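Local coordinates for protein molybdopterin biosynthesis enzyme, MoaB (Thermus thermophilus, PDB 3MCH) that probably takes part in molybdenum cofactor biosynthesis, binding molybdopterin as a member of the MogA/MoaB family, some relatives of which adenylylate the pterin, at residues T80-R85 against L112-A117; L63-T68 against L124-P129; I6-D11 against L67-T72. One frame throughout, in Å; residues are numbered along the deposited sequence.

Contact 1: T80-R85 against L112-A117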
ATOM      1  N   THR B  80     -14.155  -9.926  -3.636  1.00 20.12           N
ATOM      2  CA  THR B  80     -14.648  -8.573  -3.875  1.00 19.09           C
ATOM      3  C   THR B  80     -13.529  -7.632  -4.322  1.00 18.47           C
ATOM      4  O   THR B  80     -13.734  -6.798  -5.201  1.00 18.85           O
ATOM      5  CB  THR B  80     -15.331  -8.001  -2.615  1.00 19.67           C
ATOM      6  OG1 THR B  80     -16.452  -8.826  -2.274  1.00 22.59           O
ATOM      7  CG2 THR B  80     -15.829  -6.576  -2.867  1.00 19.49           C
ATOM      8  N   PRO B  81     -12.329  -7.750  -3.721  1.00 18.32           N
ATOM      9  CA  PRO B  81     -11.232  -6.863  -4.130  1.00 18.57           C
ATOM     10  C   PRO B  81     -10.823  -7.095  -5.579  1.00 18.81           C
ATOM     11  O   PRO B  81     -10.636  -6.147  -6.337  1.00 18.95           O
ATOM     12  CB  PRO B  81     -10.112  -7.218  -3.151  1.00 18.76           C
ATOM     13  CG  PRO B  81     -10.857  -7.638  -1.930  1.00 18.17           C
ATOM     14  CD  PRO B  81     -11.949  -8.514  -2.521  1.00 18.26           C
ATOM     15  N   GLU B  82     -10.682  -8.363  -5.960  1.00 21.63           N
ATOM     16  CA  GLU B  82     -10.303  -8.698  -7.329  1.00 23.49           C
ATOM     17  C   GLU B  82     -11.344  -8.206  -8.322  1.00 21.82           C
ATOM     18  O   GLU B  82     -11.005  -7.632  -9.353  1.00 23.99           O
ATOM     19  CB  GLU B  82     -10.129 -10.213  -7.496  1.00 24.64           C
ATOM     20  CG  GLU B  82      -8.918 -10.792  -6.788  1.00 28.98           C
ATOM     21  CD  GLU B  82      -9.236 -11.320  -5.404  1.00 30.54           C
ATOM     22  OE1 GLU B  82      -9.822 -10.573  -4.594  1.00 30.48           O
ATOM     23  OE2 GLU B  82      -8.896 -12.490  -5.128  1.00 32.44           O
ATOM     24  N   ALA B  83     -12.613  -8.436  -8.010  1.00 21.89           N
ATOM     25  CA  ALA B  83     -13.692  -8.013  -8.894  1.00 21.62           C
ATOM     26  C   ALA B  83     -13.693  -6.500  -9.058  1.00 21.13           C
ATOM     27  O   ALA B  83     -13.913  -5.978 -10.152  1.00 22.42           O
ATOM     28  CB  ALA B  83     -15.034  -8.483  -8.347  1.00 22.25           C
ATOM     29  N   THR B  84     -13.434  -5.797  -7.962  1.00 19.17           N
ATOM     30  CA  THR B  84     -13.414  -4.344  -7.976  1.00 17.67           C
ATOM     31  C   THR B  84     -12.226  -3.774  -8.743  1.00 18.21           C
ATOM     32  O   THR B  84     -12.396  -2.899  -9.592  1.00 18.82           O
ATOM     33  CB  THR B  84     -13.392  -3.782  -6.537  1.00 16.07           C
ATOM     34  OG1 THR B  84     -14.537  -4.257  -5.823  1.00 16.96           O
ATOM     35  CG2 THR B  84     -13.407  -2.257  -6.558  1.00 15.60           C
ATOM     36  N   ARG B  85     -11.027  -4.271  -8.445  1.00 19.90           N
ATOM     37  CA  ARG B  85      -9.821  -3.784  -9.107  1.00 21.53           C
ATOM     38  C   ARG B  85      -9.945  -3.809 -10.621  1.00 22.57           C
ATOM     39  O   ARG B  85      -9.496  -2.894 -11.308  1.00 23.70           O
ATOM     40  CB  ARG B  85      -8.603  -4.622  -8.710  1.00 22.99           C
ATOM     41  CG  ARG B  85      -8.188  -4.519  -7.258  1.00 25.88           C
ATOM     42  CD  ARG B  85      -6.782  -5.084  -7.081  1.00 27.65           C
ATOM     43  NE  ARG B  85      -5.780  -4.219  -7.695  1.00 30.46           N
ATOM     44  CZ  ARG B  85      -4.548  -4.602  -8.016  1.00 32.88           C
ATOM     45  NH1 ARG B  85      -4.157  -5.851  -7.789  1.00 33.74           N
ATOM     46  NH2 ARG B  85      -3.701  -3.732  -8.551  1.00 33.02           N
ATOM     47  N   LEU B 112      -6.173  -7.504   8.070  1.00 22.03           N
ATOM     48  CA  LEU B 112      -6.327  -8.618   7.142  1.00 22.95           C
ATOM     49  C   LEU B 112      -7.247  -8.352   5.956  1.00 23.73           C
ATOM     50  O   LEU B 112      -7.359  -9.185   5.057  1.00 26.01           O
ATOM     51  CB  LEU B 112      -6.806  -9.864   7.894  1.00 23.59           C
ATOM     52  CG  LEU B 112      -5.846 -10.377   8.970  1.00 23.27           C
ATOM     53  CD1 LEU B 112      -6.420 -11.634   9.595  1.00 23.46           C
ATOM     54  CD2 LEU B 112      -4.482 -10.665   8.360  1.00 24.10           C
ATOM     55  N   SER B 113      -7.906  -7.197   5.946  1.00 21.78           N
ATOM     56  CA  SER B 113      -8.797  -6.862   4.843  1.00 19.20           C
ATOM     57  C   SER B 113      -8.012  -6.565   3.572  1.00 17.37           C
ATOM     58  O   SER B 113      -7.060  -5.790   3.590  1.00 18.14           O
ATOM     59  CB  SER B 113      -9.653  -5.643   5.198  1.00 19.23           C
ATOM     60  OG  SER B 113     -10.523  -5.328   4.132  1.00 19.64           O
ATOM     61  N   ARG B 114      -8.428  -7.180   2.469  1.00 17.27           N
ATOM     62  CA  ARG B 114      -7.779  -6.981   1.186  1.00 16.89           C
ATOM     63  C   ARG B 114      -8.574  -5.979   0.358  1.00 14.94           C
ATOM     64  O   ARG B 114      -8.327  -5.810  -0.833  1.00 15.94           O
ATOM     65  CB  ARG B 114      -7.686  -8.313   0.434  1.00 18.21           C
ATOM     66  CG  ARG B 114      -6.997  -9.420   1.219  1.00 21.89           C
ATOM     67  CD  ARG B 114      -6.917 -10.705   0.402  1.00 23.10           C
ATOM     68  NE  ARG B 114      -6.222 -10.484  -0.861  1.00 24.83           N
ATOM     69  CZ  ARG B 114      -6.822 -10.299  -2.033  1.00 25.51           C
ATOM     70  NH1 ARG B 114      -8.146 -10.312  -2.119  1.00 24.86           N
ATOM     71  NH2 ARG B 114      -6.093 -10.083  -3.119  1.00 27.53           N
ATOM     72  N   GLY B 115      -9.534  -5.316   0.992  1.00 15.10           N
ATOM     73  CA  GLY B 115     -10.348  -4.354   0.272  1.00 14.37           C
ATOM     74  C   GLY B 115      -9.526  -3.274  -0.399  1.00 13.87           C
ATOM     75  O   GLY B 115      -8.532  -2.806   0.162  1.00 14.11           O
ATOM     76  N   VAL B 116      -9.920  -2.897  -1.613  1.00 13.92           N
ATOM     77  CA  VAL B 116      -9.220  -1.845  -2.338  1.00 14.88           C
ATOM     78  C   VAL B 116     -10.087  -0.590  -2.382  1.00 15.17           C
ATOM     79  O   VAL B 116     -11.237  -0.588  -1.922  1.00 14.37           O
ATOM     80  CB  VAL B 116      -8.880  -2.265  -3.798  1.00 15.97           C
ATOM     81  CG1 VAL B 116      -8.010  -3.516  -3.792  1.00 15.65           C
ATOM     82  CG2 VAL B 116     -10.154  -2.510  -4.594  1.00 15.64           C
ATOM     83  N   ALA B 117      -9.514   0.483  -2.912  1.00 13.61           N
ATOM     84  CA  ALA B 117     -10.215   1.749  -3.067  1.00 13.02           C
ATOM     85  C   ALA B 117      -9.750   2.320  -4.393  1.00 12.74           C
ATOM     86  O   ALA B 117      -8.570   2.226  -4.735  1.00 13.09           O
ATOM     87  CB  ALA B 117      -9.862   2.702  -1.928  1.00 14.50           C
TER

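Contact 2: L63-T68 against L124-P129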
ATOM      1  N   LEU B  63     -23.482   7.261  -9.592  1.00 17.31           N
ATOM      2  CA  LEU B  63     -23.302   7.487  -8.164  1.00 14.59           C
ATOM      3  C   LEU B  63     -21.923   8.086  -7.910  1.00 15.40           C
ATOM      4  O   LEU B  63     -20.981   7.853  -8.667  1.00 15.76           O
ATOM      5  CB  LEU B  63     -23.465   6.182  -7.381  1.00 14.57           C
ATOM      6  CG  LEU B  63     -24.843   5.517  -7.478  1.00 15.29           C
ATOM      7  CD1 LEU B  63     -24.844   4.263  -6.631  1.00 17.68           C
ATOM      8  CD2 LEU B  63     -25.932   6.473  -7.012  1.00 16.92           C
ATOM      9  N   ASP B  64     -21.815   8.859  -6.839  1.00 13.79           N
ATOM     10  CA  ASP B  64     -20.563   9.514  -6.484  1.00 13.57           C
ATOM     11  C   ASP B  64     -19.677   8.605  -5.649  1.00 13.84           C
ATOM     12  O   ASP B  64     -18.457   8.590  -5.808  1.00 13.44           O
ATOM     13  CB  ASP B  64     -20.856  10.795  -5.703  1.00 15.04           C
ATOM     14  CG  ASP B  64     -21.749  11.748  -6.474  1.00 17.41           C
ATOM     15  OD1 ASP B  64     -21.468  11.973  -7.673  1.00 18.91           O
ATOM     16  OD2 ASP B  64     -22.720  12.275  -5.885  1.00 17.85           O
ATOM     17  N   LEU B  65     -20.307   7.845  -4.762  1.00 12.14           N
ATOM     18  CA  LEU B  65     -19.586   6.936  -3.883  1.00 11.66           C
ATOM     19  C   LEU B  65     -20.243   5.572  -3.834  1.00 11.67           C
ATOM     20  O   LEU B  65     -21.463   5.466  -3.717  1.00 12.57           O
ATOM     21  CB  LEU B  65     -19.545   7.505  -2.457  1.00 11.41           C
ATOM     22  CG  LEU B  65     -18.910   6.619  -1.381  1.00 11.73           C
ATOM     23  CD1 LEU B  65     -17.399   6.553  -1.587  1.00 11.16           C
ATOM     24  CD2 LEU B  65     -19.225   7.175   0.006  1.00 10.30           C
ATOM     25  N   ILE B  66     -19.435   4.527  -3.938  1.00 11.04           N
ATOM     26  CA  ILE B  66     -19.962   3.180  -3.819  1.00 12.62           C
ATOM     27  C   ILE B  66     -19.212   2.509  -2.684  1.00 13.72           C
ATOM     28  O   ILE B  66     -17.987   2.393  -2.720  1.00 13.82           O
ATOM     29  CB  ILE B  66     -19.769   2.337  -5.091  1.00 13.08           C
ATOM     30  CG1 ILE B  66     -20.589   2.924  -6.237  1.00 15.19           C
ATOM     31  CG2 ILE B  66     -20.186   0.884  -4.812  1.00 13.49           C
ATOM     32  CD1 ILE B  66     -20.229   2.394  -7.622  1.00 25.29           C
ATOM     33  N   LEU B  67     -19.957   2.108  -1.662  1.00 12.26           N
ATOM     34  CA  LEU B  67     -19.387   1.420  -0.521  1.00 11.94           C
ATOM     35  C   LEU B  67     -19.845  -0.030  -0.568  1.00 12.91           C
ATOM     36  O   LEU B  67     -21.022  -0.323  -0.328  1.00 13.79           O
ATOM     37  CB  LEU B  67     -19.857   2.066   0.791  1.00 12.07           C
ATOM     38  CG  LEU B  67     -19.464   3.533   1.004  1.00 10.41           C
ATOM     39  CD1 LEU B  67     -20.123   4.081   2.268  1.00 11.31           C
ATOM     40  CD2 LEU B  67     -17.944   3.648   1.110  1.00 10.95           C
ATOM     41  N   THR B  68     -18.936  -0.931  -0.923  1.00 13.72           N
ATOM     42  CA  THR B  68     -19.283  -2.346  -0.930  1.00 13.94           C
ATOM     43  C   THR B  68     -18.859  -2.810   0.456  1.00 14.12           C
ATOM     44  O   THR B  68     -18.024  -2.169   1.098  1.00 15.18           O
ATOM     45  CB  THR B  68     -18.487  -3.171  -1.984  1.00 14.89           C
ATOM     46  OG1 THR B  68     -17.111  -3.278  -1.587  1.00 14.80           O
ATOM     47  CG2 THR B  68     -18.577  -2.528  -3.359  1.00 13.78           C
ATOM     48  N   LEU B 124     -16.167   7.094  -6.795  1.00 12.98           N
ATOM     49  CA  LEU B 124     -15.176   6.574  -5.861  1.00 12.30           C
ATOM     50  C   LEU B 124     -15.752   5.290  -5.288  1.00 11.77           C
ATOM     51  O   LEU B 124     -16.902   5.269  -4.852  1.00 12.72           O
ATOM     52  CB  LEU B 124     -14.921   7.582  -4.736  1.00 13.16           C
ATOM     53  CG  LEU B 124     -13.903   7.203  -3.661  1.00 13.32           C
ATOM     54  CD1 LEU B 124     -12.513   7.038  -4.272  1.00 13.26           C
ATOM     55  CD2 LEU B 124     -13.892   8.293  -2.594  1.00 14.76           C
ATOM     56  N   ILE B 125     -14.952   4.227  -5.289  1.00 12.42           N
ATOM     57  CA  ILE B 125     -15.389   2.931  -4.795  1.00 11.89           C
ATOM     58  C   ILE B 125     -14.470   2.426  -3.692  1.00 12.84           C
ATOM     59  O   ILE B 125     -13.249   2.370  -3.867  1.00 12.66           O
ATOM     60  CB  ILE B 125     -15.414   1.880  -5.944  1.00 13.56           C
ATOM     61  CG1 ILE B 125     -16.245   2.416  -7.110  1.00 14.74           C
ATOM     62  CG2 ILE B 125     -15.984   0.559  -5.446  1.00 15.71           C
ATOM     63  CD1 ILE B 125     -15.475   3.305  -8.052  1.00 25.29           C
ATOM     64  N   LEU B 126     -15.063   2.080  -2.550  1.00 11.11           N
ATOM     65  CA  LEU B 126     -14.307   1.550  -1.418  1.00 12.73           C
ATOM     66  C   LEU B 126     -14.863   0.189  -1.009  1.00 10.50           C
ATOM     67  O   LEU B 126     -16.082   0.022  -0.923  1.00 12.45           O
ATOM     68  CB  LEU B 126     -14.400   2.486  -0.204  1.00 13.51           C
ATOM     69  CG  LEU B 126     -13.465   3.697  -0.110  1.00 18.42           C
ATOM     70  CD1 LEU B 126     -13.687   4.643  -1.268  1.00 18.97           C
ATOM     71  CD2 LEU B 126     -13.718   4.396   1.217  1.00 19.58           C
ATOM     72  N   ASN B 127     -13.969  -0.769  -0.765  1.00 11.92           N
ATOM     73  CA  ASN B 127     -14.345  -2.114  -0.314  1.00 12.56           C
ATOM     74  C   ASN B 127     -14.217  -2.165   1.209  1.00 13.10           C
ATOM     75  O   ASN B 127     -13.101  -2.256   1.730  1.00 12.81           O
ATOM     76  CB  ASN B 127     -13.386  -3.189  -0.843  1.00 15.44           C
ATOM     77  CG  ASN B 127     -13.450  -3.379  -2.343  1.00 14.95           C
ATOM     78  OD1 ASN B 127     -12.484  -3.853  -2.939  1.00 16.32           O
ATOM     79  ND2 ASN B 127     -14.582  -3.048  -2.956  1.00 16.04           N
ATOM     80  N   LEU B 128     -15.340  -2.120   1.919  1.00 13.89           N
ATOM     81  CA  LEU B 128     -15.335  -2.206   3.380  1.00 14.02           C
ATOM     82  C   LEU B 128     -15.472  -3.672   3.806  1.00 15.34           C
ATOM     83  O   LEU B 128     -15.987  -4.500   3.051  1.00 15.68           O
ATOM     84  CB  LEU B 128     -16.524  -1.434   3.960  1.00 13.41           C
ATOM     85  CG  LEU B 128     -16.623   0.075   3.747  1.00 13.18           C
ATOM     86  CD1 LEU B 128     -18.024   0.542   4.112  1.00 15.07           C
ATOM     87  CD2 LEU B 128     -15.581   0.776   4.607  1.00 16.21           C
ATOM     88  N   PRO B 129     -15.005  -4.012   5.017  1.00 16.14           N
ATOM     89  CA  PRO B 129     -15.112  -5.390   5.509  1.00 18.17           C
ATOM     90  C   PRO B 129     -16.596  -5.747   5.639  1.00 19.06           C
ATOM     91  O   PRO B 129     -17.454  -4.862   5.583  1.00 19.66           O
ATOM     92  CB  PRO B 129     -14.411  -5.325   6.864  1.00 18.57           C
ATOM     93  CG  PRO B 129     -13.390  -4.262   6.655  1.00 19.51           C
ATOM     94  CD  PRO B 129     -14.172  -3.204   5.921  1.00 17.87           C
TER
HETATM   95  O   HOH W   1     -16.346  -5.018   0.307  1.00 15.14           O

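Contact 3: I6-D11 against L67-T72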
ATOM      1  N   ILE B   6     -24.791   1.513  -1.449  1.00 13.24           N
ATOM      2  CA  ILE B   6     -24.238   0.536  -0.515  1.00 13.95           C
ATOM      3  C   ILE B   6     -24.488  -0.848  -1.106  1.00 15.40           C
ATOM      4  O   ILE B   6     -25.632  -1.231  -1.337  1.00 16.02           O
ATOM      5  CB  ILE B   6     -24.912   0.651   0.884  1.00 14.90           C
ATOM      6  CG1 ILE B   6     -24.645   2.040   1.472  1.00 14.60           C
ATOM      7  CG2 ILE B   6     -24.370  -0.426   1.826  1.00 13.97           C
ATOM      8  CD1 ILE B   6     -23.164   2.473   1.649  1.00 25.29           C
ATOM      9  N   LEU B   7     -23.412  -1.583  -1.368  1.00 14.81           N
ATOM     10  CA  LEU B   7     -23.519  -2.917  -1.946  1.00 16.43           C
ATOM     11  C   LEU B   7     -23.039  -3.987  -0.978  1.00 16.14           C
ATOM     12  O   LEU B   7     -21.853  -4.061  -0.666  1.00 16.37           O
ATOM     13  CB  LEU B   7     -22.698  -3.000  -3.234  1.00 17.52           C
ATOM     14  CG  LEU B   7     -22.733  -4.346  -3.968  1.00 19.74           C
ATOM     15  CD1 LEU B   7     -24.162  -4.659  -4.387  1.00 21.43           C
ATOM     16  CD2 LEU B   7     -21.821  -4.291  -5.182  1.00 20.40           C
ATOM     17  N   THR B   8     -23.963  -4.819  -0.505  1.00 16.03           N
ATOM     18  CA  THR B   8     -23.614  -5.886   0.422  1.00 18.30           C
ATOM     19  C   THR B   8     -23.322  -7.167  -0.354  1.00 18.83           C
ATOM     20  O   THR B   8     -24.213  -7.763  -0.965  1.00 18.67           O
ATOM     21  CB  THR B   8     -24.744  -6.125   1.443  1.00 19.63           C
ATOM     22  OG1 THR B   8     -24.888  -4.956   2.261  1.00 18.66           O
ATOM     23  CG2 THR B   8     -24.423  -7.318   2.340  1.00 20.14           C
ATOM     24  N   VAL B   9     -22.056  -7.572  -0.327  1.00 18.84           N
ATOM     25  CA  VAL B   9     -21.591  -8.758  -1.032  1.00 20.78           C
ATOM     26  C   VAL B   9     -21.493 -10.035  -0.205  1.00 22.66           C
ATOM     27  O   VAL B   9     -20.659 -10.136   0.697  1.00 22.54           O
ATOM     28  CB  VAL B   9     -20.159  -8.536  -1.589  1.00 20.53           C
ATOM     29  CG1 VAL B   9     -19.716  -9.752  -2.396  1.00 21.18           C
ATOM     30  CG2 VAL B   9     -20.121  -7.282  -2.448  1.00 20.62           C
ATOM     31  N   SER B  10     -22.354 -11.002  -0.521  1.00 24.34           N
ATOM     32  CA  SER B  10     -22.379 -12.297   0.159  1.00 27.99           C
ATOM     33  C   SER B  10     -23.420 -13.184  -0.514  1.00 29.04           C
ATOM     34  O   SER B  10     -24.385 -12.689  -1.090  1.00 28.58           O
ATOM     35  CB  SER B  10     -22.602 -12.071   1.654  1.00 29.60           C
ATOM     36  OG  SER B  10     -22.845 -13.316   2.300  1.00 29.75           O
ATOM     37  N   ASP B  11     -23.225 -14.498  -0.428  1.00 31.84           N
ATOM     38  CA  ASP B  11     -24.170 -15.442  -1.011  1.00 33.88           C
ATOM     39  C   ASP B  11     -25.209 -15.635   0.093  1.00 35.00           C
ATOM     40  O   ASP B  11     -26.364 -15.964  -0.179  1.00 33.10           O
ATOM     41  CB  ASP B  11     -23.516 -16.784  -1.360  1.00 35.04           C
ATOM     42  CG  ASP B  11     -22.466 -16.665  -2.444  1.00 36.43           C
ATOM     43  OD1 ASP B  11     -22.719 -15.979  -3.455  1.00 37.81           O
ATOM     44  OD2 ASP B  11     -21.388 -17.274  -2.289  1.00 38.98           O
ATOM     45  N   LEU B  67     -19.957   2.108  -1.662  1.00 12.26           N
ATOM     46  CA  LEU B  67     -19.387   1.420  -0.521  1.00 11.94           C
ATOM     47  C   LEU B  67     -19.845  -0.030  -0.568  1.00 12.91           C
ATOM     48  O   LEU B  67     -21.022  -0.323  -0.328  1.00 13.79           O
ATOM     49  CB  LEU B  67     -19.857   2.066   0.791  1.00 12.07           C
ATOM     50  CG  LEU B  67     -19.464   3.533   1.004  1.00 10.41           C
ATOM     51  CD1 LEU B  67     -20.123   4.081   2.268  1.00 11.31           C
ATOM     52  CD2 LEU B  67     -17.944   3.648   1.110  1.00 10.95           C
ATOM     53  N   THR B  68     -18.936  -0.931  -0.923  1.00 13.72           N
ATOM     54  CA  THR B  68     -19.283  -2.346  -0.930  1.00 13.94           C
ATOM     55  C   THR B  68     -18.859  -2.810   0.456  1.00 14.12           C
ATOM     56  O   THR B  68     -18.024  -2.169   1.098  1.00 15.18           O
ATOM     57  CB  THR B  68     -18.487  -3.171  -1.984  1.00 14.89           C
ATOM     58  OG1 THR B  68     -17.111  -3.278  -1.587  1.00 14.80           O
ATOM     59  CG2 THR B  68     -18.577  -2.528  -3.359  1.00 13.78           C
ATOM     60  N   ASN B  69     -19.447  -3.896   0.936  1.00 14.88           N
ATOM     61  CA  ASN B  69     -19.050  -4.431   2.223  1.00 15.52           C
ATOM     62  C   ASN B  69     -19.067  -5.948   2.111  1.00 17.05           C
ATOM     63  O   ASN B  69     -19.982  -6.522   1.516  1.00 18.25           O
ATOM     64  CB  ASN B  69     -19.973  -3.935   3.350  1.00 15.83           C
ATOM     65  CG  ASN B  69     -21.372  -4.522   3.278  1.00 15.38           C
ATOM     66  OD1 ASN B  69     -21.595  -5.676   3.638  1.00 18.90           O
ATOM     67  ND2 ASN B  69     -22.321  -3.721   2.807  1.00 16.67           N
ATOM     68  N   GLY B  70     -18.026  -6.582   2.643  1.00 17.61           N
ATOM     69  CA  GLY B  70     -17.912  -8.034   2.599  1.00 17.09           C
ATOM     70  C   GLY B  70     -17.070  -8.590   1.461  1.00 18.11           C
ATOM     71  O   GLY B  70     -16.834  -7.913   0.458  1.00 17.56           O
ATOM     72  N   GLY B  71     -16.621  -9.837   1.621  1.00 18.23           N
ATOM     73  CA  GLY B  71     -15.826 -10.494   0.596  1.00 18.14           C
ATOM     74  C   GLY B  71     -14.402  -9.990   0.449  1.00 18.08           C
ATOM     75  O   GLY B  71     -13.794 -10.146  -0.609  1.00 19.81           O
ATOM     76  N   THR B  72     -13.862  -9.397   1.508  1.00 18.74           N
ATOM     77  CA  THR B  72     -12.501  -8.864   1.471  1.00 20.59           C
ATOM     78  C   THR B  72     -11.538  -9.660   2.347  1.00 23.08           C
ATOM     79  O   THR B  72     -10.375  -9.275   2.504  1.00 22.73           O
ATOM     80  CB  THR B  72     -12.458  -7.399   1.950  1.00 20.79           C
ATOM     81  OG1 THR B  72     -12.799  -7.338   3.341  1.00 21.92           O
ATOM     82  CG2 THR B  72     -13.440  -6.547   1.154  1.00 21.74           C
TER
HETATM   83  O   HOH W   2     -21.331  -8.673   3.203  1.00 28.43           O

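Contact 1: T80-R85 against L112-A117
Pro81 presses the side of its ring onto the backbone of Arg114, its CB lying 3.2 Å from the Arg114 O, while Gly115, which brings no side chain, comes close to the helix, its CA 5.1 Å from the CA of Pro81. Next to it Val116 fills the tight part of the contact. Its CG1 meets Arg85 CG at 3.6 Å, and its CG2 packs on the Thr84 CG2 methyl at 3.8 Å. The more open side is held by a salt bridge. There the bend at chi3 of Arg114 (57°) turns the guanidinium toward Glu82, and NH1 gives a hydrogen bond of 3.0 Å to Glu82 OE1; the acceptor lies in the guanidinium plane, but OE1 is met from above the carboxylate plane. An alanine in place of Glu82 would probably leave Arg114 NH1 without this mate and the outer edge tied less firmly. Arg114 NE also bonds to the carbonyl of Glu91 of the second subunit, and Arg85 NE forms a salt bridge with Glu91 of its own chain. Thr84 also touches Leu54 of helix 47-60 and Ile125 of strand 123-128, so helix 80-85 is wedged between that helix, the sheet and the loop entering strand 117-120.

Contact 2: L63-T68 against L124-P129
Leu65 to Thr68 and Leu124 to Leu128 run side by side as parallel strands, their axes 4.7 Å apart and 13° from aligned, and five backbone hydrogen bonds alternate in direction between them, the first from Leu124 N to Asp64 O and the last from Leu128 N to Thr68 O. The shortest of these, Ile66 N to Leu124 O and Leu128 N to Thr68 O, both measure 2.8 Å. Side chains pair in register and point the same way. On one face Leu65 has CG anti to its backbone N (chi1 176°), which lays CD1 against Leu124 CD2 at 4.0 Å and also close to Leu126 CD1; farther along, Leu67 CD2 reaches Leu126 CB, and Leu128 CD1 leans on Leu67 CB. The other face starts apolar, where Ile66 CD1 rests on Ile125 CG1 at 4.0 Å, and turns polar at the C-terminal end. There Asn127 ND2 donates to Thr68 OG1 at 2.9 Å, a bent bond (139°) whose acceptor is tilted out of the amide plane. The Thr68 hydroxyl in turn donates to a water 2.7 Å from OG1, and that water donates to Leu128 O, so a buried hydroxyl is satisfied on both counts and the strand ends are stitched together. Asn127 is itself fixed from outside: ND2 also binds Thr84 OG1, and OD1 takes the backbone N of Val116. These are central strands of an alpha/beta sheet. Helices 132-142 and 146-154 cover the leucine face, Leu150 touching both Leu65 and Leu124, whereas Leu54 and Trp57 of helix 47-60 lie over Ile66 on the other.

Contact 3: I6-D11 against L67-T72
Ile6 folds its terminal methyl back onto Leu67, in parallel strands whose axes come within 4.6 Å. Two successive bends, the second at chi2 (-58°), bring CD1 to 3.4 Å from Leu67 CB and nearly as close to Leu67 CD1, tighter than ordinary carbon contacts. The two side chains lie side by side, and both touch Ile26 of helix 21-30. On the opposite face Leu7 sets CB and CD2 against the Thr68 CG2 methyl at about 4.1 Å, and Val9 CG2 looks toward Thr68 CB.

The distinctive conformation belongs to Asn69. Its CG sits between the backbone N and the carbonyl carbon (chi1 70°), which turns the amide toward Thr8 on the neighbouring strand. ND2 then donates to Thr8 OG1 at 2.9 Å, a straight bond (166°) with the hydroxyl in the amide plane, while OD1 lies 3.5 Å from the Thr8 CG2 methyl. The same hydroxyl is also hydrogen-bonded to Asp20. A water stands 3.0 Å from both Asn69 OD1 and Val9 O and can donate to each, though more acceptors surround it than it has protons.

Backbone bonds hold the register as far as Val9 N to Asn69 O, 3.0 Å. Beyond that the chain turns off at Gly70 and Gly71: a beta carbon at Gly70 would collide with Val9 O, and both glycines have positive phi. The glycine pair followed by Thr72 matches the GGTG signature of this family. The chemistry changes along the contact from close apolar packing to a polar cluster of amide, hydroxyl and carboxylate, with a water nearby, consistent with a strand end that faces a pterin-binding pocket in relatives.

Strand 65-69 is common to contacts 2 and 3, which flank it through Leu67 and Thr68 and have centres about 9 Å apart. Contact 1 lies beside the C-terminal half of strand 123-128, its centre about 11 Å from that of contact 2 and 10 Å from that of contact 3. Asn127 connects contacts 1 and 2, its backbone N lying 3.0 Å from Val116 O. The glycine turn of contact 3 probably bonds both others: Gly70 N is 2.9 Å from Leu128 O, and Gly70 O is 2.9 Å from Thr80 OG1. No ligand atom takes part in these contacts, but in relatives this end of the sheet probably frames the molybdopterin pocket.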